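Local structure of glucose-inhibited division protein A-related protein, probable oxidoreductase (Thermus thermophilus, 2CUL) at residues 138-141 and 142-145; 149-152 and 153-157; 15-18 and 19-23. The protein binds flavin-adenine dinucleotide in a Rossmann-type fold and is probably an oxidoreductase related to the glucose-inhibited division protein GidA. One frame throughout, in Å; residues are numbered along the deposited sequence.

Contact 1 of 3, residues 138-141 and 142-145. With FAD (flavin-adenine dinucleotide), chain B.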
# COMPACT_ATOMS: atom_id res chain seq x y z
N ALA A 138 -11.36 -6.48 8.81
CA ALA A 138 -9.94 -6.72 8.58
C ALA A 138 -9.64 -6.91 7.09
O ALA A 138 -10.42 -7.53 6.38
CB ALA A 138 -9.50 -7.95 9.35
N GLY A 139 -8.51 -6.38 6.65
CA GLY A 139 -8.13 -6.50 5.25
C GLY A 139 -7.43 -7.81 4.93
O GLY A 139 -7.27 -8.17 3.77
N ARG A 140 -7.00 -8.51 5.98
CA ARG A 140 -6.31 -9.79 5.85
C ARG A 140 -6.40 -10.44 7.23
O ARG A 140 -6.59 -9.75 8.23
CB ARG A 140 -4.84 -9.55 5.44
CG ARG A 140 -3.98 -10.81 5.30
CD ARG A 140 -2.76 -10.53 4.41
NE ARG A 140 -2.11 -9.29 4.81
CZ ARG A 140 -1.83 -8.29 3.99
NH1 ARG A 140 -2.11 -8.37 2.70
NH2 ARG A 140 -1.31 -7.17 4.48
N LEU A 141 -6.27 -11.76 7.29
CA LEU A 141 -6.37 -12.46 8.57
C LEU A 141 -5.55 -11.81 9.68
O LEU A 141 -4.36 -11.56 9.53
CB LEU A 141 -5.95 -13.93 8.39
CG LEU A 141 -6.18 -14.83 9.61
CD1 LEU A 141 -7.64 -14.76 10.02
CD2 LEU A 141 -5.79 -16.26 9.27
N SER A 142 -6.22 -11.53 10.80
CA SER A 142 -5.59 -10.93 11.97
C SER A 142 -5.05 -9.51 11.79
O SER A 142 -4.32 -9.01 12.64
CB SER A 142 -4.47 -11.83 12.48
OG SER A 142 -4.97 -13.11 12.85
N GLU A 143 -5.41 -8.87 10.68
CA GLU A 143 -4.96 -7.51 10.41
C GLU A 143 -6.16 -6.57 10.31
O GLU A 143 -6.80 -6.47 9.27
CB GLU A 143 -4.16 -7.48 9.10
CG GLU A 143 -2.84 -8.24 9.20
CD GLU A 143 -2.07 -8.24 7.90
OE1 GLU A 143 -1.94 -7.16 7.29
OE2 GLU A 143 -1.59 -9.31 7.49
N ALA A 144 -6.45 -5.89 11.41
CA ALA A 144 -7.58 -4.98 11.49
C ALA A 144 -7.50 -3.81 10.50
O ALA A 144 -6.42 -3.41 10.06
CB ALA A 144 -7.71 -4.44 12.91
N SER A 145 -8.68 -3.29 10.17
CA SER A 145 -8.82 -2.16 9.27
C SER A 145 -9.52 -1.02 10.00
O SER A 145 -10.62 -1.20 10.52
CB SER A 145 -9.64 -2.57 8.04
OG SER A 145 -10.10 -1.43 7.33
PA FAD B . -1.24 -5.07 0.89
O1A FAD B . -2.41 -5.63 1.58
O2A FAD B . -0.09 -5.95 0.56
O5B FAD B . -0.66 -3.85 1.74
C5B FAD B . -1.54 -2.82 2.21
C4B FAD B . -0.83 -2.18 3.39
O4B FAD B . -1.50 -0.95 3.66
C3B FAD B . -0.89 -3.00 4.69
O3B FAD B . 0.39 -3.14 5.29
C2B FAD B . -1.87 -2.24 5.53
O2B FAD B . -1.77 -2.43 6.93
C1B FAD B . -1.61 -0.81 5.07
N9A FAD B . -2.69 0.14 5.34
C8A FAD B . -3.99 0.06 4.90
N7A FAD B . -4.72 1.08 5.32
C5A FAD B . -3.85 1.85 6.07
C6A FAD B . -4.03 3.07 6.77
N6A FAD B . -5.18 3.72 6.84
N1A FAD B . -2.93 3.59 7.43
C2A FAD B . -1.72 2.93 7.39
N3A FAD B . -1.49 1.76 6.72
C4A FAD B . -2.59 1.27 6.09
N1 FAD B . -2.41 -12.47 -4.50
C2 FAD B . -1.54 -13.53 -4.66
O2 FAD B . -0.64 -13.47 -5.47
N3 FAD B . -1.72 -14.67 -3.88
C4 FAD B . -2.71 -14.83 -2.94
O4 FAD B . -2.81 -15.88 -2.27
C4X FAD B . -3.61 -13.75 -2.77
N5 FAD B . -4.64 -13.83 -1.85
C5X FAD B . -5.52 -12.78 -1.68
C6 FAD B . -6.56 -12.89 -0.75
C7 FAD B . -7.48 -11.85 -0.52
C7M FAD B . -8.57 -12.03 0.50
C8 FAD B . -7.34 -10.64 -1.29
C8M FAD B . -8.27 -9.47 -1.11
C9 FAD B . -6.30 -10.51 -2.25
C9A FAD B . -5.37 -11.57 -2.46
N10 FAD B . -4.30 -11.49 -3.42
C10 FAD B . -3.42 -12.57 -3.57
C1' FAD B . -4.09 -10.26 -4.29
C2' FAD B . -2.92 -9.30 -3.97
O2' FAD B . -1.72 -9.88 -4.41
C3' FAD B . -2.81 -8.97 -2.47
O3' FAD B . -4.01 -8.37 -1.98
C4' FAD B . -1.67 -7.99 -2.16
O4' FAD B . -1.40 -7.94 -0.76
C5' FAD B . -2.05 -6.59 -2.69
O5' FAD B . -0.98 -5.67 -2.44
P FAD B . -1.22 -4.20 -1.89
O1P FAD B . 0.13 -3.61 -1.84
O2P FAD B . -2.24 -3.48 -2.72
O3P FAD B . -1.82 -4.38 -0.45
O HOH W 1 -2.05 -11.84 8.25
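Arg-140 and Glu-143 close a type II beta turn, in which Glu-143 N donates to Arg-140 O at 2.9 Å. Leu-141 and Ser-142 form its corner, after strand 134-138. A weak backbone bond from Gly-139 N to Glu-143 O joins the two arms behind it.

The side chains of Arg-140 and Glu-143 run side by side in the same direction. The Arg-140 chain bends at chi3 (47°), turning its NE and NH2 edge to Glu-143. The guanidinium grips the carboxylate side-on, one nitrogen to each oxygen. Arg-140 NE meets Glu-143 OE2 at 2.7 Å, nearly straight and in the guanidinium plane, but from above the carboxylate plane. Arg-140 NH2 reaches the syn side of Glu-143 OE1 at 2.9 Å. The two planes are 51° apart. Arg-140 NH1 bonds FAD O1A, a phosphate oxygen, at 3.0 Å. Glu-143, in the second shell, thus probably helps to orient Arg-140, which binds the cofactor directly. Phe-43 adds a cation-pi contact to Arg-140. A leucine in place of Arg-140 would probably leave the Glu-143 carboxylate without its mate and the FAD phosphate without this positive partner.

A water donates to both Leu-141 O and Glu-143 OE2, each at 2.7 Å.

Contact 2 of 3, residues 149-152 and 153-157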
# COMPACT_ATOMS: atom_id res chain seq x y z
N LEU A 149 -9.86 6.35 7.20
CA LEU A 149 -9.43 6.77 5.87
C LEU A 149 -10.54 6.66 4.83
O LEU A 149 -10.74 7.58 4.05
CB LEU A 149 -8.20 5.97 5.43
CG LEU A 149 -7.58 6.37 4.09
CD1 LEU A 149 -7.23 7.85 4.08
CD2 LEU A 149 -6.34 5.52 3.84
N LEU A 150 -11.25 5.54 4.81
CA LEU A 150 -12.33 5.38 3.84
C LEU A 150 -13.39 6.46 4.06
O LEU A 150 -13.91 7.04 3.10
CB LEU A 150 -12.99 4.00 3.97
CG LEU A 150 -14.26 3.83 3.12
CD1 LEU A 150 -13.91 3.99 1.64
CD2 LEU A 150 -14.87 2.47 3.38
N GLU A 151 -13.72 6.72 5.32
CA GLU A 151 -14.71 7.73 5.65
C GLU A 151 -14.28 9.09 5.13
O GLU A 151 -15.08 9.83 4.56
CB GLU A 151 -14.93 7.79 7.17
CG GLU A 151 -15.94 8.85 7.62
CD GLU A 151 -17.28 8.73 6.91
OE1 GLU A 151 -17.89 7.69 6.44
OE2 GLU A 151 -17.99 9.79 7.20
N ASP A 152 -13.00 9.42 5.31
CA ASP A 152 -12.50 10.71 4.84
C ASP A 152 -12.55 10.79 3.32
O ASP A 152 -13.00 11.79 2.77
CB ASP A 152 -11.07 10.94 5.32
CG ASP A 152 -10.66 12.40 5.21
OD1 ASP A 152 -11.32 13.25 5.85
OD2 ASP A 152 -9.69 12.70 4.48
N LEU A 153 -12.09 9.74 2.65
CA LEU A 153 -12.11 9.72 1.19
C LEU A 153 -13.54 9.84 0.68
O LEU A 153 -13.81 10.55 -0.29
CB LEU A 153 -11.45 8.44 0.67
CG LEU A 153 -9.96 8.30 0.96
CD1 LEU A 153 -9.50 6.88 0.64
CD2 LEU A 153 -9.17 9.31 0.15
N SER A 154 -14.47 9.14 1.34
CA SER A 154 -15.88 9.17 0.95
C SER A 154 -16.44 10.58 1.14
O SER A 154 -17.17 11.09 0.29
CB SER A 154 -16.68 8.17 1.79
OG SER A 154 -16.20 6.85 1.60
N ARG A 155 -16.11 11.19 2.27
CA ARG A 155 -16.59 12.54 2.55
C ARG A 155 -16.08 13.54 1.52
O ARG A 155 -16.78 14.49 1.18
CB ARG A 155 -16.13 13.00 3.94
CG ARG A 155 -16.81 12.29 5.09
CD ARG A 155 -16.45 12.97 6.40
NE ARG A 155 -17.05 12.30 7.55
CZ ARG A 155 -16.90 12.71 8.80
NH1 ARG A 155 -16.17 13.78 9.07
NH2 ARG A 155 -17.48 12.04 9.79
N LEU A 156 -14.87 13.31 1.01
CA LEU A 156 -14.29 14.20 0.02
C LEU A 156 -14.90 14.00 -1.36
O LEU A 156 -14.65 14.80 -2.27
CB LEU A 156 -12.77 14.00 -0.04
CG LEU A 156 -12.02 14.38 1.24
CD1 LEU A 156 -10.54 14.03 1.10
CD2 LEU A 156 -12.19 15.87 1.52
N GLY A 157 -15.69 12.95 -1.52
CA GLY A 157 -16.34 12.70 -2.80
C GLY A 157 -15.82 11.55 -3.64
O GLY A 157 -16.38 11.25 -4.69
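Glu-151 and Arg-155 form a salt bridge one helical turn apart. Arg-155 NE lies 2.7 Å from Glu-151 OE2 and uses the anti lone pair of that oxygen. The oxygen sits at the guanidinium edge, close to its plane, while the carboxylate stands perpendicular to it (90°). The bend of Glu-151 at chi2 (53°) turns its carboxylate along the helix to Arg-155.

Leu-150 O takes two bonds from Ser-154. The backbone N comes at 2.8 Å and OG at 2.7 Å, from opposite faces of the carbonyl plane. On the buried side, Leu-149 CG packs on Leu-153 CD1 at 4.0 Å. Leu-156 CD1 lies 3.7 Å from Asp-152 OD2.

Farther out, Asp-152 is held by two partners on the neighbouring sheet: a salt bridge to Arg-105 and a hydrogen bond from Leu-94 N. Phe-160 of strand 160-167 packs against Leu-150, Leu-153 and Ser-154. Leu-149 touches FAD, so the start of this segment lines the cofactor pocket.

The chain leaves the helix at Gly-157, whose phi is positive (108°). A side chain there would jam against the carbonyl oxygen of Leu-156. Bonds back into the last turn complete a Schellman motif, a glycine-terminated helix C-end.

Contact 3 of 3, residues 15-18 and 19-23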
# COMPACT_ATOMS: atom_id res chain seq x y z
N GLY A 15 3.10 -0.90 -2.27
CA GLY A 15 3.72 0.24 -1.60
C GLY A 15 5.18 0.05 -1.27
O GLY A 15 5.99 0.96 -1.46
N ALA A 16 5.54 -1.12 -0.75
CA ALA A 16 6.93 -1.39 -0.40
C ALA A 16 7.80 -1.48 -1.66
O ALA A 16 8.95 -1.04 -1.66
CB ALA A 16 7.03 -2.68 0.40
N GLU A 17 7.25 -2.03 -2.74
CA GLU A 17 8.01 -2.14 -3.98
C GLU A 17 8.29 -0.73 -4.50
O GLU A 17 9.39 -0.43 -4.97
CB GLU A 17 7.25 -2.94 -5.03
CG GLU A 17 8.13 -3.37 -6.20
CD GLU A 17 9.13 -4.45 -5.80
OE1 GLU A 17 8.70 -5.55 -5.42
OE2 GLU A 17 10.35 -4.18 -5.87
N THR A 18 7.29 0.15 -4.41
CA THR A 18 7.47 1.53 -4.86
C THR A 18 8.60 2.17 -4.06
O THR A 18 9.50 2.80 -4.62
CB THR A 18 6.18 2.37 -4.65
OG1 THR A 18 5.08 1.76 -5.33
CG2 THR A 18 6.37 3.78 -5.19
N ALA A 19 8.55 1.99 -2.74
CA ALA A 19 9.56 2.55 -1.85
C ALA A 19 10.94 2.00 -2.19
O ALA A 19 11.93 2.74 -2.20
CB ALA A 19 9.22 2.22 -0.40
N PHE A 20 11.00 0.71 -2.48
CA PHE A 20 12.25 0.05 -2.81
C PHE A 20 12.99 0.68 -3.99
O PHE A 20 14.15 1.05 -3.86
CB PHE A 20 12.01 -1.43 -3.10
CG PHE A 20 13.24 -2.19 -3.50
CD1 PHE A 20 14.16 -2.59 -2.54
CD2 PHE A 20 13.51 -2.46 -4.84
CE1 PHE A 20 15.33 -3.27 -2.90
CE2 PHE A 20 14.67 -3.14 -5.21
CZ PHE A 20 15.58 -3.54 -4.24
N TRP A 21 12.31 0.80 -5.12
CA TRP A 21 12.94 1.37 -6.30
C TRP A 21 13.24 2.86 -6.18
O TRP A 21 14.23 3.34 -6.73
CB TRP A 21 12.10 1.10 -7.55
CG TRP A 21 12.06 -0.35 -7.89
CD1 TRP A 21 11.09 -1.25 -7.55
CD2 TRP A 21 13.07 -1.10 -8.58
NE1 TRP A 21 11.44 -2.51 -7.97
CE2 TRP A 21 12.65 -2.44 -8.61
CE3 TRP A 21 14.30 -0.76 -9.17
CZ2 TRP A 21 13.41 -3.46 -9.20
CZ3 TRP A 21 15.06 -1.77 -9.76
CH2 TRP A 21 14.61 -3.10 -9.77
N LEU A 22 12.39 3.59 -5.47
CA LEU A 22 12.63 5.02 -5.29
C LEU A 22 13.89 5.19 -4.45
O LEU A 22 14.75 6.01 -4.77
CB LEU A 22 11.45 5.69 -4.59
CG LEU A 22 10.18 5.88 -5.42
CD1 LEU A 22 9.07 6.45 -4.54
CD2 LEU A 22 10.47 6.83 -6.58
N ALA A 23 13.99 4.41 -3.38
CA ALA A 23 15.14 4.49 -2.49
C ALA A 23 16.44 4.10 -3.19
O ALA A 23 17.49 4.67 -2.90
CB ALA A 23 14.90 3.60 -1.27
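The side chains of Glu-17 and Trp-21 run side by side, one turn apart on helix 13-24, the helix of the first beta-alpha-beta unit. Backbone i to i+4 bonds run through both segments, from Ala-19 N to Gly-15 O through to Leu-22 N to Thr-18 O.

The Trp-21 side chain can be followed outward. CB lies 4.0 Å from Glu-17 O. CG is placed anti to the carbonyl carbon (chi1 -67°), which sends the indole back along the helix toward Glu-17. CD1 then comes to 3.2 Å from Glu-17 O. Next in the five-membered ring, NE1 donates to Glu-17 OE2 at 2.9 Å. This bond is weak, because its angle at the hydrogen is only 124°. CE2 follows, 4.0 Å from Glu-17 OE2. The carboxylate and the indole plane are 41° apart. Glu-17 CG meets the indole at its edge. Phe-20 CD2 lies over one face of the indole, toward the rim. The same Phe-20 atom is 3.7 Å from Glu-17 OE2.

On another side of the helix, Thr-18 CG2 and Leu-22 CD1 lie alongside each other at 3.9 Å. Both side chains pack against helix 213-230. Ala-19 touches Val-29 and Leu-31 of strand 29-33. Gly-15, which touches FAD, is probably the last glycine of a Rossmann-type GxGxxG motif.

Glu-17 has stronger partners than the indole. OE1 accepts from Leu-56 N and is hydrogen-bonded to Ser-217 OG, and OE2 accepts from Leu-55 N. These bonds tie this helix to helices 55-59 and 213-230. Thr-18 OG1 bonds chiefly to Ser-14 O, with Gly-220 O also close by. Lys-221 makes a cation-pi contact with Trp-21. The buried carboxylate takes two N-H groups at the start of helix 55-59, and these donors would probably stabilise its negative charge.

How the contacts relate
Contact 3 is the buried one, while contacts 1 and 2 are partly exposed. Contacts 1 and 2 are close in the chain, since strand 143-144 leads into helix 148-155, yet their centres are about 20 Å apart. Contact 3 belongs to the first beta-alpha-beta unit and lies on the opposite side of the chain's centre from both. All three include a residue that touches FAD. The chemistry follows the place. In contact 1 the arginine of a salt bridge also bonds an FAD phosphate. In contact 2 the salt bridge lies on an exposed helix face and leucines fill the inner one. In contact 3 a buried carboxylate relies chiefly on uncharged donors.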